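Local coordinates for Alpha/beta hydrolase family protein (Bacillus anthracis, PDB 3OOS), which is probably a hydrolase of the alpha/beta hydrolase fold family, although its natural substrate is not established, at residues A109-G123 and V213-Y227. Numbering follows the deposited sequence.
Sequences ATEAQESLTKIIVGG and VRQKLKFVKIPSFIY
The carboxamide of Q113 grips the backbone of 213-227 at two points: its OE1 accepts a nearly straight bond from K221 N (2.8 Å, 173° at the hydrogen), and its NE2 gives one to F219 O (3.0 Å), which lies close to the amide plane. Together the two bonds fix the rotation of the amide and tie the 3-10 segment 113-115 to the loop leading into strand 224-229. Beyond that loop lies the central sheet of the alpha/beta hydrolase fold, where 118-122 and 224-227 run side by side as parallel neighbours, 8° apart. Five backbone bonds join them, from I119 N to P223 O at one end to G123 N to Y227 O at the other.

In one of its two modelled conformers, I222 packs between Q113 and strand 118-122, its CD1 3.8 Å from L116 CB and 3.9 Å from I119 CG2, while its CG2 rests near the carbonyl oxygen of Q113. On helix 100-112, the methyl CG2 of T110 reaches K216 CB and V220 CG2. On the helix 100-112 side of the sheet, V121 and I226 lie alongside each other; the other side carries I120, F225 and Y227. The F225 ring turns its edge to K118 CB and I119 O.

Y227 OH bonds to H98 ND1, beside the S99 of a probable nucleophile elbow, and F270 and F273 meet its ring edge-to-face. With CG lying between its backbone N and carbonyl carbon (chi1 75°), the Y227 ring sets one face over G122, whose CA makes a CH-pi contact 3.4 Å from the ring centroid.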
ATOM      1  N   ALA A 109       0.376   3.753 -12.703  1.00  8.99           N
ATOM      2  CA  ALA A 109       0.883   4.861 -13.512  1.00  9.71           C
ATOM      3  C   ALA A 109       1.505   4.384 -14.829  1.00 10.22           C
ATOM      4  O   ALA A 109       1.257   4.968 -15.885  1.00 10.97           O
ATOM      5  CB  ALA A 109       1.870   5.694 -12.710  1.00  9.78           C
ATOM      6  N   THR A 110       2.295   3.319 -14.784  1.00 10.40           N
ATOM      7  CA  THR A 110       2.969   2.865 -16.001  1.00 10.95           C
ATOM      8  C   THR A 110       2.015   2.195 -17.002  1.00 11.21           C
ATOM      9  O   THR A 110       2.224   2.277 -18.214  1.00 11.79           O
ATOM     10  CB  THR A 110       4.181   1.955 -15.708  1.00 10.83           C
ATOM     11  OG1 THR A 110       3.750   0.782 -15.010  1.00 11.72           O
ATOM     12  CG2 THR A 110       5.230   2.701 -14.873  1.00 11.07           C
ATOM     13  N   GLU A 111       0.978   1.537 -16.493  0.50 11.15           N
ATOM     14  CA  GLU A 111       0.011   0.865 -17.359  0.50 11.28           C
ATOM     15  C   GLU A 111      -1.069   1.820 -17.852  0.50 11.35           C
ATOM     16  O   GLU A 111      -1.442   1.789 -19.029  0.50 11.80           O
ATOM     17  CB  GLU A 111      -0.645  -0.314 -16.634  0.50 11.26           C
ATOM     18  CG  GLU A 111       0.288  -1.482 -16.360  0.50 12.08           C
ATOM     19  CD  GLU A 111       0.401  -2.438 -17.534  0.50 12.54           C
ATOM     20  OE1 GLU A 111      -0.640  -2.955 -17.993  0.50 12.38           O
ATOM     21  OE2 GLU A 111       1.538  -2.686 -17.987  0.50 13.14           O
ATOM     22  N   ALA A 112      -1.568   2.667 -16.953  1.00 11.22           N
ATOM     23  CA  ALA A 112      -2.793   3.434 -17.211  1.00 11.01           C
ATOM     24  C   ALA A 112      -2.812   4.845 -16.631  1.00 10.89           C
ATOM     25  O   ALA A 112      -3.820   5.268 -16.062  1.00 10.80           O
ATOM     26  CB  ALA A 112      -4.014   2.637 -16.708  1.00 11.12           C
ATOM     27  N   GLN A 113      -1.719   5.589 -16.800  1.00 10.77           N
ATOM     28  CA  GLN A 113      -1.636   6.937 -16.220  1.00 10.79           C
ATOM     29  C   GLN A 113      -2.722   7.884 -16.715  1.00 10.71           C
ATOM     30  O   GLN A 113      -3.091   8.822 -16.012  1.00 10.72           O
ATOM     31  CB  GLN A 113      -0.251   7.574 -16.419  1.00 11.03           C
ATOM     32  CG  GLN A 113       0.156   7.795 -17.869  1.00 12.27           C
ATOM     33  CD  GLN A 113       1.485   8.519 -17.991  1.00 13.33           C
ATOM     34  OE1 GLN A 113       1.686   9.576 -17.393  1.00 14.70           O
ATOM     35  NE2 GLN A 113       2.397   7.952 -18.771  1.00 14.07           N
ATOM     36  N   GLU A 114      -3.246   7.626 -17.913  1.00 10.77           N
ATOM     37  CA  GLU A 114      -4.270   8.495 -18.497  0.50 11.05           C
ATOM     38  C   GLU A 114      -5.550   8.504 -17.665  1.00 10.73           C
ATOM     39  O   GLU A 114      -6.320   9.463 -17.716  1.00 11.00           O
ATOM     40  CB  GLU A 114      -4.572   8.123 -19.956  0.50 11.39           C
ATOM     41  CG  GLU A 114      -5.641   9.006 -20.595  0.50 12.74           C
ATOM     42  CD  GLU A 114      -5.623   8.977 -22.102  0.50 14.16           C
ATOM     43  OE1 GLU A 114      -4.674   9.531 -22.697  0.50 15.43           O
ATOM     44  OE2 GLU A 114      -6.571   8.418 -22.689  0.50 14.98           O
ATOM     45  N   SER A 115      -5.760   7.447 -16.881  1.00 10.19           N
ATOM     46  CA  SER A 115      -6.918   7.356 -15.995  1.00  9.83           C
ATOM     47  C   SER A 115      -6.688   7.974 -14.616  1.00  9.70           C
ATOM     48  O   SER A 115      -7.599   7.992 -13.791  1.00  9.71           O
ATOM     49  CB  SER A 115      -7.323   5.893 -15.816  1.00  9.48           C
ATOM     50  OG  SER A 115      -7.677   5.314 -17.054  1.00 10.12           O
ATOM     51  N   LEU A 116      -5.477   8.467 -14.363  1.00  9.65           N
ATOM     52  CA  LEU A 116      -5.107   8.944 -13.028  1.00  9.67           C
ATOM     53  C   LEU A 116      -4.913  10.452 -12.953  1.00  9.75           C
ATOM     54  O   LEU A 116      -4.255  11.045 -13.808  1.00 10.31           O
ATOM     55  CB  LEU A 116      -3.839   8.236 -12.531  1.00  9.56           C
ATOM     56  CG  LEU A 116      -3.880   6.710 -12.392  1.00  9.47           C
ATOM     57  CD1 LEU A 116      -2.486   6.176 -12.098  1.00  9.90           C
ATOM     58  CD2 LEU A 116      -4.869   6.263 -11.311  1.00 11.07           C
ATOM     59  N   THR A 117      -5.492  11.063 -11.921  1.00  9.81           N
ATOM     60  CA  THR A 117      -5.283  12.486 -11.640  1.00  9.93           C
ATOM     61  C   THR A 117      -3.936  12.705 -10.955  1.00  9.97           C
ATOM     62  O   THR A 117      -3.338  13.783 -11.065  1.00 10.38           O
ATOM     63  CB  THR A 117      -6.387  13.053 -10.727  1.00  9.97           C
ATOM     64  OG1 THR A 117      -6.460  12.272  -9.528  1.00  9.57           O
ATOM     65  CG2 THR A 117      -7.743  13.027 -11.424  1.00 10.06           C
ATOM     66  N   LYS A 118      -3.476  11.673 -10.247  1.00  9.57           N
ATOM     67  CA  LYS A 118      -2.245  11.704  -9.459  1.00  9.42           C
ATOM     68  C   LYS A 118      -1.980  10.326  -8.862  1.00  9.19           C
ATOM     69  O   LYS A 118      -2.886   9.490  -8.787  1.00  9.06           O
ATOM     70  CB  LYS A 118      -2.361  12.715  -8.307  1.00  9.50           C
ATOM     71  CG  LYS A 118      -3.356  12.309  -7.203  1.00  9.87           C
ATOM     72  CD  LYS A 118      -3.751  13.486  -6.325  1.00 11.00           C
ATOM     73  CE  LYS A 118      -4.824  14.338  -6.991  1.00 12.13           C
ATOM     74  NZ  LYS A 118      -5.069  15.620  -6.277  1.00 12.21           N
ATOM     75  N   ILE A 119      -0.741  10.104  -8.432  1.00  8.95           N
ATOM     76  CA  ILE A 119      -0.430   8.985  -7.543  1.00  8.89           C
ATOM     77  C   ILE A 119       0.203   9.494  -6.253  1.00  9.01           C
ATOM     78  O   ILE A 119       0.926  10.500  -6.252  1.00  9.26           O
ATOM     79  CB  ILE A 119       0.472   7.897  -8.197  1.00  8.76           C
ATOM     80  CG1 ILE A 119       1.749   8.512  -8.788  1.00  9.04           C
ATOM     81  CG2 ILE A 119      -0.328   7.098  -9.232  1.00  8.85           C
ATOM     82  CD1 ILE A 119       2.758   7.491  -9.318  1.00  8.78           C
ATOM     83  N   ILE A 120      -0.121   8.817  -5.155  1.00  8.77           N
ATOM     84  CA  ILE A 120       0.537   9.022  -3.871  1.00  9.15           C
ATOM     85  C   ILE A 120       1.225   7.703  -3.550  1.00  8.82           C
ATOM     86  O   ILE A 120       0.590   6.648  -3.573  1.00  8.93           O
ATOM     87  CB  ILE A 120      -0.456   9.439  -2.760  1.00  9.31           C
ATOM     88  CG1 ILE A 120      -0.891  10.896  -2.953  1.00 11.07           C
ATOM     89  CG2 ILE A 120       0.174   9.305  -1.374  1.00 10.55           C
ATOM     90  CD1 ILE A 120      -2.215  11.076  -3.610  1.00 12.90           C
ATOM     91  N   VAL A 121       2.527   7.770  -3.284  1.00  8.70           N
ATOM     92  CA  VAL A 121       3.363   6.573  -3.190  1.00  8.67           C
ATOM     93  C   VAL A 121       4.221   6.622  -1.932  1.00  8.46           C
ATOM     94  O   VAL A 121       5.160   7.414  -1.841  1.00  8.68           O
ATOM     95  CB  VAL A 121       4.286   6.433  -4.435  1.00  8.60           C
ATOM     96  CG1 VAL A 121       5.046   5.108  -4.400  1.00  8.91           C
ATOM     97  CG2 VAL A 121       3.486   6.557  -5.737  1.00  9.35           C
ATOM     98  N   GLY A 122       3.898   5.769  -0.965  1.00  8.08           N
ATOM     99  CA  GLY A 122       4.610   5.755   0.311  1.00  8.35           C
ATOM    100  C   GLY A 122       5.474   4.533   0.529  1.00  8.19           C
ATOM    101  O   GLY A 122       5.075   3.419   0.187  1.00  8.65           O
ATOM    102  N   GLY A 123       6.666   4.753   1.086  1.00  8.19           N
ATOM    103  CA  GLY A 123       7.562   3.668   1.502  1.00  8.05           C
ATOM    104  C   GLY A 123       7.755   2.556   0.487  1.00  7.91           C
ATOM    105  O   GLY A 123       7.780   1.378   0.847  1.00  7.96           O
ATOM    106  N   VAL A 213      10.240  -1.136 -12.647  1.00  9.81           N
ATOM    107  CA  VAL A 213       9.590  -0.106 -13.459  1.00  9.44           C
ATOM    108  C   VAL A 213      10.454   1.158 -13.600  1.00  9.49           C
ATOM    109  O   VAL A 213       9.968   2.196 -14.036  1.00  9.22           O
ATOM    110  CB  VAL A 213       8.180   0.266 -12.911  1.00  9.53           C
ATOM    111  CG1 VAL A 213       7.239  -0.938 -12.972  1.00 10.00           C
ATOM    112  CG2 VAL A 213       8.263   0.829 -11.482  1.00  9.49           C
ATOM    113  N   ARG A 214      11.734   1.057 -13.246  1.00  9.56           N
ATOM    114  CA  ARG A 214      12.619   2.233 -13.209  1.00  9.71           C
ATOM    115  C   ARG A 214      12.640   3.039 -14.506  1.00 10.25           C
ATOM    116  O   ARG A 214      12.522   4.263 -14.478  1.00 10.39           O
ATOM    117  CB  ARG A 214      14.044   1.835 -12.823  1.00  9.92           C
ATOM    118  CG  ARG A 214      14.205   1.497 -11.349  1.00 10.03           C
ATOM    119  CD  ARG A 214      15.588   0.931 -11.067  1.00 10.89           C
ATOM    120  NE  ARG A 214      15.775  -0.388 -11.676  1.00 12.73           N
ATOM    121  CZ  ARG A 214      16.894  -1.104 -11.598  1.00 13.86           C
ATOM    122  NH1 ARG A 214      17.946  -0.637 -10.935  1.00 14.87           N
ATOM    123  NH2 ARG A 214      16.961  -2.294 -12.183  1.00 15.10           N
ATOM    124  N   GLN A 215      12.797   2.354 -15.634  1.00 10.42           N
ATOM    125  CA  GLN A 215      12.881   3.044 -16.918  1.00 10.87           C
ATOM    126  C   GLN A 215      11.534   3.633 -17.320  1.00 10.67           C
ATOM    127  O   GLN A 215      11.464   4.748 -17.840  1.00 10.98           O
ATOM    128  CB  GLN A 215      13.429   2.122 -18.013  1.00 11.51           C
ATOM    129  CG  GLN A 215      14.889   1.706 -17.813  1.00 13.70           C
ATOM    130  CD  GLN A 215      15.857   2.889 -17.782  1.00 17.29           C
ATOM    131  OE1 GLN A 215      15.711   3.854 -18.539  1.00 19.57           O
ATOM    132  NE2 GLN A 215      16.853   2.812 -16.905  1.00 19.15           N
ATOM    133  N   LYS A 216      10.464   2.894 -17.049  1.00 10.23           N
ATOM    134  CA  LYS A 216       9.125   3.362 -17.386  1.00 10.05           C
ATOM    135  C   LYS A 216       8.708   4.588 -16.573  1.00  9.79           C
ATOM    136  O   LYS A 216       7.904   5.388 -17.045  1.00  9.88           O
ATOM    137  CB  LYS A 216       8.096   2.235 -17.262  1.00 10.14           C
ATOM    138  CG  LYS A 216       8.125   1.263 -18.443  1.00 10.67           C
ATOM    139  CD  LYS A 216       6.961   0.262 -18.422  1.00 11.32           C
ATOM    140  CE  LYS A 216       7.075  -0.751 -17.286  1.00 11.32           C
ATOM    141  NZ  LYS A 216       8.320  -1.581 -17.368  1.00 11.35           N
ATOM    142  N   LEU A 217       9.269   4.752 -15.373  1.00  9.89           N
ATOM    143  CA  LEU A 217       8.922   5.905 -14.529  1.00  9.82           C
ATOM    144  C   LEU A 217       9.273   7.251 -15.168  1.00 10.23           C
ATOM    145  O   LEU A 217       8.626   8.263 -14.888  1.00 10.42           O
ATOM    146  CB  LEU A 217       9.563   5.807 -13.143  1.00  9.93           C
ATOM    147  CG  LEU A 217       9.010   4.751 -12.181  1.00  9.73           C
ATOM    148  CD1 LEU A 217       9.630   4.957 -10.812  1.00 10.34           C
ATOM    149  CD2 LEU A 217       7.484   4.785 -12.091  1.00 10.07           C
ATOM    150  N   LYS A 218      10.287   7.248 -16.034  1.00 10.54           N
ATOM    151  CA  LYS A 218      10.726   8.457 -16.728  0.50 10.87           C
ATOM    152  C   LYS A 218       9.653   8.981 -17.685  1.00 10.98           C
ATOM    153  O   LYS A 218       9.711  10.130 -18.137  1.00 11.10           O
ATOM    154  CB  LYS A 218      12.036   8.186 -17.479  0.50 10.99           C
ATOM    155  CG  LYS A 218      13.192   7.766 -16.575  0.50 11.61           C
ATOM    156  CD  LYS A 218      14.425   7.371 -17.374  0.50 12.79           C
ATOM    157  CE  LYS A 218      15.672   7.393 -16.502  0.50 13.71           C
ATOM    158  NZ  LYS A 218      16.836   6.742 -17.159  0.50 14.58           N
ATOM    159  N   PHE A 219       8.670   8.136 -17.988  1.00 10.89           N
ATOM    160  CA  PHE A 219       7.601   8.492 -18.920  1.00 11.22           C
ATOM    161  C   PHE A 219       6.245   8.670 -18.232  1.00 11.29           C
ATOM    162  O   PHE A 219       5.221   8.857 -18.896  1.00 11.67           O
ATOM    163  CB  PHE A 219       7.541   7.477 -20.068  1.00 11.22           C
ATOM    164  CG  PHE A 219       8.834   7.365 -20.827  1.00 11.62           C
ATOM    165  CD1 PHE A 219       9.161   8.299 -21.805  1.00 12.14           C
ATOM    166  CD2 PHE A 219       9.748   6.354 -20.533  1.00 12.04           C
ATOM    167  CE1 PHE A 219      10.368   8.217 -22.495  1.00 12.44           C
ATOM    168  CE2 PHE A 219      10.956   6.263 -21.224  1.00 12.27           C
ATOM    169  CZ  PHE A 219      11.266   7.195 -22.204  1.00 12.17           C
ATOM    170  N   VAL A 220       6.259   8.622 -16.901  1.00 11.29           N
ATOM    171  CA  VAL A 220       5.084   8.920 -16.081  1.00 11.60           C
ATOM    172  C   VAL A 220       4.995  10.441 -15.910  1.00 11.78           C
ATOM    173  O   VAL A 220       5.897  11.066 -15.343  1.00 12.22           O
ATOM    174  CB  VAL A 220       5.154   8.196 -14.709  1.00 11.35           C
ATOM    175  CG1 VAL A 220       4.059   8.691 -13.756  1.00 11.42           C
ATOM    176  CG2 VAL A 220       5.053   6.679 -14.906  1.00 12.13           C
ATOM    177  N   LYS A 221       3.905  11.027 -16.407  1.00 11.83           N
ATOM    178  CA  LYS A 221       3.796  12.484 -16.531  1.00 12.14           C
ATOM    179  C   LYS A 221       2.809  13.119 -15.547  1.00 11.76           C
ATOM    180  O   LYS A 221       2.711  14.347 -15.461  1.00 12.60           O
ATOM    181  CB  LYS A 221       3.432  12.874 -17.975  1.00 12.77           C
ATOM    182  CG  LYS A 221       4.329  12.269 -19.075  1.00 14.11           C
ATOM    183  CD  LYS A 221       5.837  12.430 -18.815  1.00 16.40           C
ATOM    184  CE  LYS A 221       6.310  13.883 -18.849  1.00 17.80           C
ATOM    185  NZ  LYS A 221       6.149  14.531 -20.183  1.00 19.41           N
ATOM    186  N   ILE A 222       2.106  12.279 -14.794  1.00 11.23           N
ATOM    187  CA  ILE A 222       1.092  12.735 -13.842  0.50 10.73           C
ATOM    188  C   ILE A 222       1.715  13.231 -12.534  1.00 10.85           C
ATOM    189  O   ILE A 222       2.834  12.831 -12.190  1.00 10.80           O
ATOM    190  CB  ILE A 222       0.053  11.621 -13.532  0.50 10.42           C
ATOM    191  CG1 ILE A 222       0.709  10.444 -12.803  0.50  9.47           C
ATOM    192  CG2 ILE A 222      -0.642  11.156 -14.811  0.50 10.36           C
ATOM    193  CD1 ILE A 222      -0.248   9.320 -12.467  0.50  7.88           C
ATOM    194  N   PRO A 223       0.996  14.115 -11.796  1.00 10.76           N
ATOM    195  CA  PRO A 223       1.498  14.518 -10.481  1.00 10.85           C
ATOM    196  C   PRO A 223       1.725  13.295  -9.602  1.00 10.70           C
ATOM    197  O   PRO A 223       0.859  12.422  -9.509  1.00 10.66           O
ATOM    198  CB  PRO A 223       0.362  15.377  -9.923  1.00 10.93           C
ATOM    199  CG  PRO A 223      -0.284  15.953 -11.126  1.00 11.14           C
ATOM    200  CD  PRO A 223      -0.227  14.861 -12.155  1.00 10.89           C
ATOM    201  N   SER A 224       2.900  13.229  -8.991  1.00 10.44           N
ATOM    202  CA  SER A 224       3.292  12.073  -8.201  1.00 10.34           C
ATOM    203  C   SER A 224       3.832  12.530  -6.860  1.00 10.37           C
ATOM    204  O   SER A 224       4.847  13.224  -6.793  1.00 11.30           O
ATOM    205  CB  SER A 224       4.334  11.251  -8.961  1.00 10.09           C
ATOM    206  OG  SER A 224       3.795  10.824 -10.200  1.00 10.14           O
ATOM    207  N   PHE A 225       3.137  12.150  -5.794  1.00  9.93           N
ATOM    208  CA  PHE A 225       3.491  12.598  -4.456  1.00  9.89           C
ATOM    209  C   PHE A 225       4.108  11.442  -3.685  1.00  9.74           C
ATOM    210  O   PHE A 225       3.406  10.546  -3.214  1.00  9.75           O
ATOM    211  CB  PHE A 225       2.261  13.188  -3.750  1.00  9.98           C
ATOM    212  CG  PHE A 225       1.632  14.335  -4.499  1.00 10.56           C
ATOM    213  CD1 PHE A 225       2.081  15.640  -4.307  1.00 11.47           C
ATOM    214  CD2 PHE A 225       0.598  14.111  -5.404  1.00 10.87           C
ATOM    215  CE1 PHE A 225       1.507  16.706  -5.010  1.00 12.20           C
ATOM    216  CE2 PHE A 225       0.015  15.168  -6.106  1.00 11.45           C
ATOM    217  CZ  PHE A 225       0.471  16.467  -5.910  1.00 11.83           C
ATOM    218  N   ILE A 226       5.435  11.466  -3.598  1.00  9.62           N
ATOM    219  CA  ILE A 226       6.207  10.385  -2.988  1.00  9.34           C
ATOM    220  C   ILE A 226       6.533  10.762  -1.548  1.00  9.34           C
ATOM    221  O   ILE A 226       6.848  11.910  -1.265  1.00  9.48           O
ATOM    222  CB  ILE A 226       7.534  10.123  -3.773  1.00  9.52           C
ATOM    223  CG1 ILE A 226       7.326  10.198  -5.300  1.00  9.21           C
ATOM    224  CG2 ILE A 226       8.187   8.807  -3.346  1.00  9.15           C
ATOM    225  CD1 ILE A 226       6.226   9.282  -5.869  1.00  9.33           C
ATOM    226  N   TYR A 227       6.441   9.803  -0.632  1.00  9.19           N
ATOM    227  CA  TYR A 227       6.817  10.058   0.761  1.00  9.28           C
ATOM    228  C   TYR A 227       7.413   8.800   1.378  1.00  9.35           C
ATOM    229  O   TYR A 227       7.200   7.692   0.880  1.00  9.35           O
ATOM    230  CB  TYR A 227       5.616  10.560   1.593  1.00  9.37           C
ATOM    231  CG  TYR A 227       4.632   9.463   1.944  1.00  9.42           C
ATOM    232  CD1 TYR A 227       4.838   8.647   3.059  1.00  9.76           C
ATOM    233  CD2 TYR A 227       3.506   9.229   1.153  1.00  9.66           C
ATOM    234  CE1 TYR A 227       3.954   7.627   3.376  1.00  9.93           C
ATOM    235  CE2 TYR A 227       2.607   8.214   1.468  1.00  9.94           C
ATOM    236  CZ  TYR A 227       2.841   7.416   2.580  1.00  9.70           C
ATOM    237  OH  TYR A 227       1.970   6.398   2.893  1.00 10.56           O
TER